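Local atomic coordinates of cytoplasmic export protein 1 (Saccharomyces cerevisiae, PDB entry 3VWA), a protein that binds tRNA and takes part in its nuclear export, probably collecting aminoacylated tRNAs from export receptors at the nuclear pore and delivering them to the translation machinery. Residues A45-S48 against P49-S53; T221-N224 against F225-L229; N264-N267 against L268-S272; R380-P383 against H384-G388; E485-I488 against E489-D492. All blocks are in the same frame, centred on the assembly; numbering follows the deposited sequence.

Overall arrangement
The five contacts are all local, each within a single run of chain, and they follow one another from the N-terminal kinase-like part to the HEAT-repeat end; the centres of interactions 1 and 5 lie about 77 Å apart. Interactions 1 and 2 are surface contacts. The first is a loop-to-helix turn held by a salt bridge and a bridging amide, the second the start of a helix with a threonine N-cap. Interactions 3, 4 and 5 are partly buried. In 264-272 polar side chains bond residues on or beside neighbouring helices, in 380-388 aromatic and aliphatic groups dominate, and in 485-492 backbone carbonyls collect the donors. No two contacts share a helix.

Interaction 1: A45-S48 against P49-S53; sequences AKRS and PENES
Asn-51 folds its side-chain amide back against the loop that leads out of strand 39-45, and this forms the tight part of the contact. ND2 donates to Lys-46 O over 2.8 Å, nearly in line with that carbonyl. OD1 receives Ser-48 N at 3.0 Å, with the donor tilted 33° from the carbonyl plane. With CG between its own backbone N and carbonyl carbon (chi1 60°), the amide turns inward and bridges two backbone groups two residues apart, which fixes its rotation. The backbone there is already bent, since Lys-46 is the centre of an inverse gamma turn, and its NZ leaves to bond Thr-23 O.

A salt bridge lies beside this. Arg-47 meets Glu-52 side-on, NE at 2.8 Å and NH2 at a short 2.5 Å, both from the single atom Glu-52 OE2, which sits in the guanidinium plane; the carboxylate is turned 25° from that plane. Arg-47 NH1 looks elsewhere, bonding Thr-84 OG1 and Asp-78 O.

The solvent side is looser: Pro-49 and Glu-50 are exposed, and Glu-50 covers little of the loop, meeting Ser-48 OG chiefly through CG, 3.2 Å away.

The connection joins the sheet to helix 52-64, an order of elements consistent with the link between the third strand and helix C in the N-terminal lobe of a protein-kinase fold.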
# COMPACT_ATOMS: atom_id res chain seq x y z
N ALA A 45 -13.16 -24.03 -18.58
CA ALA A 45 -13.23 -25.49 -18.41
C ALA A 45 -12.38 -26.22 -19.42
O ALA A 45 -12.39 -25.91 -20.63
CB ALA A 45 -14.65 -25.98 -18.55
N LYS A 46 -11.69 -27.22 -18.91
CA LYS A 46 -10.97 -28.15 -19.75
C LYS A 46 -11.97 -29.23 -20.09
O LYS A 46 -11.87 -30.35 -19.60
CB LYS A 46 -9.79 -28.72 -18.99
CG LYS A 46 -8.61 -27.77 -18.88
CD LYS A 46 -7.42 -28.63 -18.50
CE LYS A 46 -6.24 -27.80 -18.04
NZ LYS A 46 -5.37 -28.66 -17.17
N ARG A 47 -12.96 -28.86 -20.89
CA ARG A 47 -14.11 -29.72 -21.12
C ARG A 47 -13.78 -30.90 -22.02
O ARG A 47 -13.16 -30.76 -23.06
CB ARG A 47 -15.28 -28.93 -21.69
CG ARG A 47 -16.64 -29.61 -21.44
CD ARG A 47 -17.70 -28.60 -21.84
NE ARG A 47 -19.00 -29.18 -22.17
CZ ARG A 47 -20.03 -28.43 -22.55
NH1 ARG A 47 -19.93 -27.10 -22.60
NH2 ARG A 47 -21.17 -29.00 -22.87
N SER A 48 -14.20 -32.08 -21.60
CA SER A 48 -13.92 -33.28 -22.35
C SER A 48 -15.06 -34.23 -22.05
O SER A 48 -15.87 -33.95 -21.15
CB SER A 48 -12.52 -33.86 -22.01
OG SER A 48 -12.55 -34.75 -20.91
N PRO A 49 -15.17 -35.31 -22.84
CA PRO A 49 -16.19 -36.33 -22.58
C PRO A 49 -16.22 -36.90 -21.14
O PRO A 49 -17.29 -37.09 -20.57
CB PRO A 49 -15.83 -37.42 -23.60
CG PRO A 49 -15.25 -36.64 -24.73
CD PRO A 49 -14.40 -35.60 -24.06
N GLU A 50 -15.05 -37.14 -20.55
CA GLU A 50 -14.98 -37.69 -19.18
C GLU A 50 -15.35 -36.70 -18.04
O GLU A 50 -15.95 -37.09 -17.05
CB GLU A 50 -13.58 -38.27 -18.95
CG GLU A 50 -12.55 -37.75 -19.94
CD GLU A 50 -11.20 -37.50 -19.31
OE1 GLU A 50 -11.08 -37.68 -18.07
OE2 GLU A 50 -10.27 -37.11 -20.05
N ASN A 51 -15.01 -35.43 -18.16
CA ASN A 51 -15.33 -34.52 -17.07
C ASN A 51 -16.60 -33.70 -17.31
O ASN A 51 -17.02 -32.92 -16.46
CB ASN A 51 -14.16 -33.60 -16.78
CG ASN A 51 -13.78 -32.77 -17.97
OD1 ASN A 51 -14.65 -32.18 -18.62
ND2 ASN A 51 -12.48 -32.72 -18.27
N GLU A 52 -17.22 -33.91 -18.47
CA GLU A 52 -18.33 -33.08 -18.91
C GLU A 52 -19.44 -32.95 -17.86
O GLU A 52 -19.94 -31.87 -17.64
CB GLU A 52 -18.88 -33.63 -20.22
CG GLU A 52 -18.93 -32.60 -21.35
CD GLU A 52 -20.34 -32.44 -21.85
OE1 GLU A 52 -21.15 -33.34 -21.56
OE2 GLU A 52 -20.65 -31.43 -22.48
N SER A 53 -19.81 -34.03 -17.19
CA SER A 53 -20.83 -33.90 -16.14
C SER A 53 -20.41 -33.04 -14.91
O SER A 53 -21.22 -32.31 -14.31
CB SER A 53 -21.24 -35.28 -15.65
OG SER A 53 -22.28 -35.11 -14.73

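Interaction 2: T221-N224 against F225-L229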
# COMPACT_ATOMS: atom_id res chain seq x y z
N THR A 221 -19.73 -32.69 12.62
CA THR A 221 -20.12 -31.82 11.50
C THR A 221 -19.31 -30.53 11.49
O THR A 221 -18.69 -30.14 12.50
CB THR A 221 -21.63 -31.49 11.48
OG1 THR A 221 -21.94 -30.61 12.57
CG2 THR A 221 -22.49 -32.79 11.55
N ILE A 222 -19.33 -29.85 10.34
CA ILE A 222 -18.65 -28.59 10.21
C ILE A 222 -19.25 -27.61 11.19
O ILE A 222 -18.51 -26.96 11.94
CB ILE A 222 -18.72 -28.02 8.77
CG1 ILE A 222 -17.85 -28.84 7.84
CG2 ILE A 222 -18.26 -26.58 8.71
CD1 ILE A 222 -18.30 -28.73 6.38
N GLU A 223 -20.58 -27.51 11.20
CA GLU A 223 -21.25 -26.56 12.11
C GLU A 223 -20.90 -26.87 13.57
O GLU A 223 -20.79 -25.96 14.38
CB GLU A 223 -22.76 -26.53 11.90
CG GLU A 223 -23.48 -27.56 12.76
CD GLU A 223 -24.99 -27.42 12.74
OE1 GLU A 223 -25.51 -26.27 12.83
OE2 GLU A 223 -25.65 -28.48 12.66
N ASN A 224 -20.71 -28.15 13.88
CA ASN A 224 -20.37 -28.55 15.24
C ASN A 224 -18.95 -28.11 15.52
O ASN A 224 -18.68 -27.55 16.57
CB ASN A 224 -20.51 -30.07 15.40
CG ASN A 224 -20.51 -30.50 16.86
OD1 ASN A 224 -19.60 -31.21 17.31
ND2 ASN A 224 -21.55 -30.09 17.61
N PHE A 225 -18.06 -28.35 14.54
CA PHE A 225 -16.65 -27.95 14.64
C PHE A 225 -16.54 -26.45 14.85
O PHE A 225 -15.73 -25.97 15.63
CB PHE A 225 -15.90 -28.40 13.39
CG PHE A 225 -14.49 -27.92 13.29
CD1 PHE A 225 -13.45 -28.62 13.89
CD2 PHE A 225 -14.18 -26.77 12.53
CE1 PHE A 225 -12.13 -28.19 13.78
CE2 PHE A 225 -12.86 -26.33 12.42
CZ PHE A 225 -11.83 -27.05 13.05
N ARG A 226 -17.42 -25.72 14.19
CA ARG A 226 -17.44 -24.27 14.27
C ARG A 226 -17.77 -23.73 15.70
O ARG A 226 -17.09 -22.85 16.22
CB ARG A 226 -18.46 -23.79 13.25
CG ARG A 226 -18.39 -22.32 12.96
CD ARG A 226 -19.20 -22.00 11.73
NE ARG A 226 -19.27 -20.56 11.61
CZ ARG A 226 -20.25 -19.91 11.01
NH1 ARG A 226 -20.23 -18.58 10.95
NH2 ARG A 226 -21.25 -20.61 10.47
N LYS A 227 -18.82 -24.25 16.32
CA LYS A 227 -19.18 -23.86 17.69
C LYS A 227 -18.09 -24.18 18.71
O LYS A 227 -17.99 -23.50 19.72
CB LYS A 227 -20.49 -24.53 18.13
CG LYS A 227 -21.57 -24.49 17.06
CD LYS A 227 -22.98 -24.54 17.63
CE LYS A 227 -23.99 -24.24 16.52
NZ LYS A 227 -25.40 -24.48 16.95
N ARG A 228 -17.27 -25.21 18.46
CA ARG A 228 -16.23 -25.61 19.42
C ARG A 228 -15.08 -24.62 19.38
O ARG A 228 -14.62 -24.09 20.41
CB ARG A 228 -15.73 -27.04 19.13
CG ARG A 228 -16.78 -28.08 19.47
CD ARG A 228 -16.47 -29.43 18.87
NE ARG A 228 -17.34 -30.48 19.40
CZ ARG A 228 -16.95 -31.48 20.20
NH1 ARG A 228 -15.68 -31.61 20.56
NH2 ARG A 228 -17.83 -32.38 20.62
N LEU A 229 -14.65 -24.35 18.15
CA LEU A 229 -13.58 -23.43 17.87
C LEU A 229 -13.96 -22.02 18.35
O LEU A 229 -13.16 -21.33 18.98
CB LEU A 229 -13.34 -23.45 16.34
CG LEU A 229 -11.96 -23.84 15.78
CD1 LEU A 229 -11.46 -25.19 16.26
CD2 LEU A 229 -11.90 -23.76 14.24
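The Asn-224 amide and the Arg-228 guanidinium, one helical turn apart, meet obliquely with their planes 55° to each other, so neither lies flat on the other. Arg-228 NE gives a weak hydrogen bond to Asn-224 OD1 (3.2 Å, N-H...O angle 135°). The pair lies on the first two turns of helix 222-231, an N-capped helix probably corresponding to part of the C-terminal lobe of the kinase-like domain. The third flat group, the Phe-225 ring, faces the interior: its CB rests 3.3 Å from Ile-222 O, while a chi1 of 173°, which sets CG trans to the backbone N, sends the ring in among helices 106-122, 186-198 and 209-216.

Arg-228 also reaches Asn-211 OD1 through NH1, in another weak bond. Replacing Arg-228 by an alanine would probably leave the Asn-224 amide free to turn and cut this link to helix 209-216.

Farther round the helix, Lys-227 lays its CG 3.2 Å from Glu-223 O. The charged ends, Glu-223 OE1 and Lys-227 NZ, are 4.5 Å apart, too far for a salt bridge.

Thr-221 is the N-cap: its carbonyl O takes Phe-225 N at 2.8 Å in the first helical bond, and its OG1 makes the capping bond to Asn-224 N at 3.0 Å.

Interaction 3: N264-N267 against L268-S272; sequences NLEN and LYLES
Leu-270 N donates to Glu-266 O and Tyr-269 N to Leu-265 O, each over 3.0 Å; Leu-268 N to Asn-264 O is longer at 3.2 Å but almost straight, at 175°. These i to i+4 bonds carry helix 255-271 through its last turns. Ser-272 N closes the series on Leu-268 O at 2.9 Å, although Ser-272 itself has already left helical phi/psi.

The polar side chains of the same turns are engaged beyond the helix. Glu-266 OE1 forms a salt bridge with Lys-320 NZ, Tyr-269 OH bonds Asp-330 OD1, and Asn-264 ND2 bonds Glu-246 OE1. The Glu-266 chain is extended from its first torsion on (chi1 -180°), and this carries its carboxylate alongside Leu-270 to Lys-320 NZ.

Packing follows from the same geometry. Glu-266 and Leu-270 run alongside each other in the same direction, with Leu-270 CD1 4.0 Å from Glu-266 OE2 and 4.2 Å from CG of the same glutamate, so a methyl group lies beside OE2, while OE1 is paired with Lys-320. Leu-268, with CG anti to the carbonyl carbon (chi1 -71°), brings CG to 3.4 Å from Asn-264 O. The Leu-268 side chain also packs on Pro-239 and Phe-243, where Leu-265 also lies on Phe-243.

Helix 255-271 is therefore held on one flank by helix 239-248 and on another by helix 321-335. This side-to-side helix packing is characteristic of an all-helical array, here probably where the kinase-like part passes into the helical, HEAT-type region.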
# COMPACT_ATOMS: atom_id res chain seq x y z
N ASN A 264 -10.58 1.70 17.27
CA ASN A 264 -10.12 0.35 17.57
C ASN A 264 -8.96 -0.04 16.64
O ASN A 264 -7.96 -0.62 17.08
CB ASN A 264 -11.27 -0.65 17.42
CG ASN A 264 -12.18 -0.61 18.61
OD1 ASN A 264 -11.79 -0.09 19.65
ND2 ASN A 264 -13.39 -1.18 18.48
N LEU A 265 -9.08 0.36 15.37
CA LEU A 265 -8.02 0.07 14.41
C LEU A 265 -6.75 0.75 14.86
O LEU A 265 -5.69 0.14 14.85
CB LEU A 265 -8.41 0.50 13.01
CG LEU A 265 -7.31 0.61 11.93
CD1 LEU A 265 -6.62 -0.72 11.72
CD2 LEU A 265 -7.94 1.08 10.60
N GLU A 266 -6.85 2.01 15.25
CA GLU A 266 -5.69 2.73 15.71
C GLU A 266 -4.98 2.10 16.92
O GLU A 266 -3.77 2.20 17.01
CB GLU A 266 -6.06 4.17 16.09
CG GLU A 266 -4.91 5.07 16.60
CD GLU A 266 -5.43 6.27 17.41
OE1 GLU A 266 -6.67 6.46 17.47
OE2 GLU A 266 -4.64 7.02 18.01
N ASN A 267 -5.73 1.55 17.88
CA ASN A 267 -5.12 1.03 19.13
C ASN A 267 -4.38 -0.27 18.88
O ASN A 267 -3.33 -0.53 19.47
CB ASN A 267 -6.14 0.76 20.21
CG ASN A 267 -6.52 2.00 20.97
OD1 ASN A 267 -7.70 2.19 21.26
ND2 ASN A 267 -5.53 2.85 21.34
N LEU A 268 -4.99 -1.09 18.04
CA LEU A 268 -4.33 -2.27 17.53
C LEU A 268 -3.06 -1.97 16.72
O LEU A 268 -2.08 -2.74 16.78
CB LEU A 268 -5.27 -2.99 16.60
CG LEU A 268 -6.47 -3.71 17.18
CD1 LEU A 268 -7.25 -4.23 15.97
CD2 LEU A 268 -6.06 -4.87 18.13
N TYR A 269 -3.12 -0.92 15.89
CA TYR A 269 -1.92 -0.45 15.18
C TYR A 269 -0.80 0.03 16.10
O TYR A 269 0.36 -0.28 15.88
CB TYR A 269 -2.26 0.66 14.20
CG TYR A 269 -1.12 1.25 13.38
CD1 TYR A 269 -0.38 2.34 13.85
CD2 TYR A 269 -0.85 0.80 12.11
CE1 TYR A 269 0.62 2.92 13.11
CE2 TYR A 269 0.10 1.40 11.34
CZ TYR A 269 0.84 2.44 11.84
OH TYR A 269 1.80 3.06 11.07
N LEU A 270 -1.15 0.80 17.13
CA LEU A 270 -0.21 1.20 18.19
C LEU A 270 0.34 0.02 19.07
O LEU A 270 1.59 -0.12 19.23
CB LEU A 270 -0.82 2.30 19.04
CG LEU A 270 -1.10 3.60 18.26
CD1 LEU A 270 -1.67 4.66 19.21
CD2 LEU A 270 0.18 4.11 17.53
N GLU A 271 -0.56 -0.84 19.57
CA GLU A 271 -0.20 -1.87 20.54
C GLU A 271 0.34 -3.18 19.92
O GLU A 271 1.03 -3.94 20.62
CB GLU A 271 -1.36 -2.22 21.50
CG GLU A 271 -2.22 -1.05 22.01
CD GLU A 271 -1.79 -0.45 23.34
OE1 GLU A 271 -0.75 0.25 23.38
OE2 GLU A 271 -2.51 -0.67 24.36
N SER A 272 -0.06 -3.49 18.68
CA SER A 272 0.36 -4.70 17.93
C SER A 272 0.42 -4.46 16.44
O SER A 272 -0.27 -5.11 15.64
CB SER A 272 -0.52 -5.92 18.16
OG SER A 272 -1.72 -5.59 18.81

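Interaction 4: R380-P383 against H384-G388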
# COMPACT_ATOMS: atom_id res chain seq x y z
N ARG A 380 -0.95 21.64 -6.79
CA ARG A 380 -1.88 21.61 -5.67
C ARG A 380 -1.21 21.55 -4.29
O ARG A 380 -1.85 21.87 -3.30
CB ARG A 380 -2.83 20.40 -5.83
CG ARG A 380 -3.26 20.10 -7.25
CD ARG A 380 -4.16 18.85 -7.33
NE ARG A 380 -5.41 19.02 -6.58
CZ ARG A 380 -6.22 18.04 -6.15
NH1 ARG A 380 -5.96 16.75 -6.40
NH2 ARG A 380 -7.30 18.37 -5.43
N ILE A 381 0.06 21.14 -4.21
CA ILE A 381 0.69 20.88 -2.92
C ILE A 381 1.65 21.98 -2.50
O ILE A 381 1.56 22.45 -1.37
CB ILE A 381 1.40 19.51 -2.87
CG1 ILE A 381 0.40 18.39 -3.25
CG2 ILE A 381 2.10 19.28 -1.52
CD1 ILE A 381 -0.78 18.24 -2.32
N TYR A 382 2.53 22.40 -3.41
CA TYR A 382 3.57 23.34 -3.10
C TYR A 382 3.06 24.66 -2.52
O TYR A 382 3.59 25.13 -1.53
CB TYR A 382 4.43 23.64 -4.35
CG TYR A 382 5.55 24.61 -4.09
CD1 TYR A 382 6.65 24.19 -3.36
CD2 TYR A 382 5.53 25.93 -4.56
CE1 TYR A 382 7.70 25.03 -3.09
CE2 TYR A 382 6.61 26.79 -4.30
CZ TYR A 382 7.70 26.29 -3.56
OH TYR A 382 8.84 26.99 -3.22
N PRO A 383 2.04 25.27 -3.15
CA PRO A 383 1.63 26.58 -2.67
C PRO A 383 1.24 26.55 -1.19
O PRO A 383 1.38 27.55 -0.51
CB PRO A 383 0.40 26.90 -3.56
CG PRO A 383 0.69 26.14 -4.82
CD PRO A 383 1.23 24.84 -4.29
N HIS A 384 0.76 25.43 -0.67
CA HIS A 384 0.44 25.36 0.78
C HIS A 384 1.66 24.93 1.52
O HIS A 384 1.98 25.42 2.62
CB HIS A 384 -0.70 24.37 1.03
CG HIS A 384 -1.95 24.69 0.24
ND1 HIS A 384 -2.43 23.89 -0.74
CD2 HIS A 384 -2.80 25.78 0.30
CE1 HIS A 384 -3.53 24.44 -1.26
NE2 HIS A 384 -3.76 25.60 -0.63
N PHE A 385 2.37 24.00 0.92
CA PHE A 385 3.59 23.53 1.51
C PHE A 385 4.49 24.70 1.93
O PHE A 385 5.01 24.77 3.06
CB PHE A 385 4.29 22.63 0.52
CG PHE A 385 5.75 22.46 0.78
CD1 PHE A 385 6.20 21.51 1.72
CD2 PHE A 385 6.68 23.26 0.11
CE1 PHE A 385 7.56 21.34 1.96
CE2 PHE A 385 8.03 23.07 0.33
CZ PHE A 385 8.46 22.14 1.27
N ILE A 386 4.66 25.64 1.01
CA ILE A 386 5.67 26.69 1.14
C ILE A 386 5.33 27.75 2.17
O ILE A 386 6.21 28.31 2.77
CB ILE A 386 6.00 27.33 -0.26
CG1 ILE A 386 7.36 28.03 -0.23
CG2 ILE A 386 4.86 28.17 -0.82
CD1 ILE A 386 8.47 27.04 0.07
N GLN A 387 4.04 28.00 2.37
CA GLN A 387 3.58 28.91 3.43
C GLN A 387 4.07 28.41 4.76
O GLN A 387 4.17 29.19 5.71
CB GLN A 387 2.04 29.01 3.47
CG GLN A 387 1.40 29.67 2.26
CD GLN A 387 2.30 30.74 1.63
OE1 GLN A 387 2.16 31.92 1.88
NE2 GLN A 387 3.23 30.30 0.79
N GLY A 388 4.38 27.12 4.85
CA GLY A 388 5.04 26.63 6.09
C GLY A 388 6.20 27.53 6.54
O GLY A 388 6.53 27.62 7.73
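Ile-386 N to Tyr-382 O (2.8 Å) and Phe-385 N to Ile-381 O (2.9 Å) carry helix 374-387 past Pro-383, where the helix kinks because the proline N has no hydrogen to give to the turn before.

Tyr-382 supplies the main side-chain surface. A first torsion near 180° (chi1 -179°) lays its ring forward along the helix, and Ile-386 CB comes over one face in a CH-pi contact, 4.1 Å from the ring centroid and 19° off the normal. Ile-386 CD1 continues toward the phenol, 3.3 Å from Tyr-382 OH; that hydroxyl is buried with no partner in the model. Tyr-382 CD1 also touches Phe-385 CD2 at 3.6 Å, the two rings oblique with planes 33° apart.

The HEAT 1 repeat, residues 381-419, begins here, and its apolar face shows in Phe-385, which packs between helices 355-368 and 394-407, while Tyr-382 and Ile-386 meet helix 413-427. Without the Tyr-382 phenol, as with an alanine here, Ile-386 would probably lose the ring face it rests on and a gap would open beside Phe-385.

On the other side of the helix, His-384 ND1 gives Arg-380 O a weak bond of 3.3 Å at the edge of its imidazole.

Interaction 5: E485-I488 against E489-D492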
# COMPACT_ATOMS: atom_id res chain seq x y z
N GLU A 485 33.18 26.14 0.98
CA GLU A 485 34.12 25.04 0.76
C GLU A 485 33.55 24.08 -0.28
O GLU A 485 34.21 23.72 -1.26
CB GLU A 485 34.40 24.29 2.08
CG GLU A 485 35.39 23.13 1.97
CD GLU A 485 35.34 22.27 3.23
OE1 GLU A 485 35.41 22.82 4.34
OE2 GLU A 485 35.20 21.05 3.12
N LYS A 486 32.29 23.71 -0.09
CA LYS A 486 31.64 22.85 -1.05
C LYS A 486 31.40 23.53 -2.40
O LYS A 486 31.18 22.84 -3.34
CB LYS A 486 30.32 22.29 -0.52
CG LYS A 486 30.39 21.61 0.85
CD LYS A 486 31.25 20.35 0.84
CE LYS A 486 30.79 19.39 1.93
NZ LYS A 486 31.83 18.37 2.18
N SER A 487 31.46 24.84 -2.49
CA SER A 487 31.08 25.51 -3.76
C SER A 487 32.20 25.83 -4.66
O SER A 487 31.99 26.39 -5.74
CB SER A 487 30.38 26.81 -3.45
OG SER A 487 29.10 26.47 -2.99
N ILE A 488 33.41 25.49 -4.21
CA ILE A 488 34.60 25.91 -4.93
C ILE A 488 34.57 25.41 -6.37
O ILE A 488 34.96 26.12 -7.28
CB ILE A 488 35.91 25.48 -4.18
CG1 ILE A 488 37.10 26.23 -4.73
CG2 ILE A 488 36.13 23.95 -4.23
CD1 ILE A 488 38.39 26.03 -3.95
N GLU A 489 34.08 24.20 -6.58
CA GLU A 489 33.97 23.70 -7.95
C GLU A 489 32.97 24.46 -8.81
O GLU A 489 32.98 24.27 -10.03
CB GLU A 489 33.59 22.22 -7.99
CG GLU A 489 33.55 21.55 -6.66
CD GLU A 489 33.55 20.05 -6.82
OE1 GLU A 489 32.56 19.43 -6.32
OE2 GLU A 489 34.51 19.52 -7.50
N LEU A 490 32.11 25.28 -8.20
CA LEU A 490 31.12 26.06 -8.99
C LEU A 490 31.61 27.46 -9.36
O LEU A 490 30.92 28.21 -10.07
CB LEU A 490 29.80 26.19 -8.25
CG LEU A 490 29.19 24.92 -7.65
CD1 LEU A 490 27.97 25.23 -6.81
CD2 LEU A 490 28.85 23.92 -8.77
N PHE A 491 32.80 27.82 -8.85
CA PHE A 491 33.45 29.09 -9.18
C PHE A 491 34.71 28.86 -9.99
O PHE A 491 35.73 28.23 -9.50
CB PHE A 491 33.81 29.87 -7.90
CG PHE A 491 32.65 30.12 -6.99
CD1 PHE A 491 31.53 30.79 -7.43
CD2 PHE A 491 32.70 29.70 -5.66
CE1 PHE A 491 30.46 31.00 -6.57
CE2 PHE A 491 31.65 29.95 -4.78
CZ PHE A 491 30.52 30.60 -5.24
N ASP A 492 34.67 29.35 -11.24
CA ASP A 492 35.90 29.34 -12.04
C ASP A 492 36.84 30.45 -11.51
O ASP A 492 36.44 31.26 -10.64
CB ASP A 492 35.61 29.56 -13.51
CG ASP A 492 34.92 30.90 -13.76
OD1 ASP A 492 34.99 31.82 -12.91
OD2 ASP A 492 34.33 31.08 -14.84
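Ser-487 O takes Leu-490 N at 2.7 Å and Ile-488 O takes Phe-491 N at 3.2 Å, two consecutive i to i+3 bonds that make a short 3-10 turn where helix 474-487 ends and the chain bends toward helix 493-504, within the HEAT-repeat part of the protein. Neither donor lies on a lone pair: Leu-490 N stands 50° out of the Ser-487 carbonyl plane and Phe-491 N 62° out of that of Ile-488.

Three carbonyl oxygens of the turn, those of Ile-488, Leu-490 and Phe-491, also receive donors from neighbouring helices. Ile-488 O and Phe-491 O approach to 3.2 Å, an otherwise unfavourable meeting of two acceptors, and Lys-529 NZ donates to both, its positive charge probably offsetting their repulsion. Leu-490 O receives Arg-457 NH2. For Ser-487, OG lies anti to the carbonyl carbon (chi1 -74°), which turns it back along the helix to bond Gly-483 O. At the far end Asp-492 is the N-cap of helix 493-504: its side chain caps a backbone N beyond this segment, and OD1 also bonds Thr-495 OG1.

Apolar packing joins the turn to its neighbours. The Phe-491 ring lies against Ser-487 and is bordered by helices 454-469, 493-504 and 513-536. Leu-490 meets helix 454-469 at Leu-461, and Ile-488 packs on Tyr-526. The ring of Phe-491 touches Ser-487 at two atoms, CD2 lying 3.4 Å from Ser-487 O and CE2 3.6 Å from Ser-487 CB.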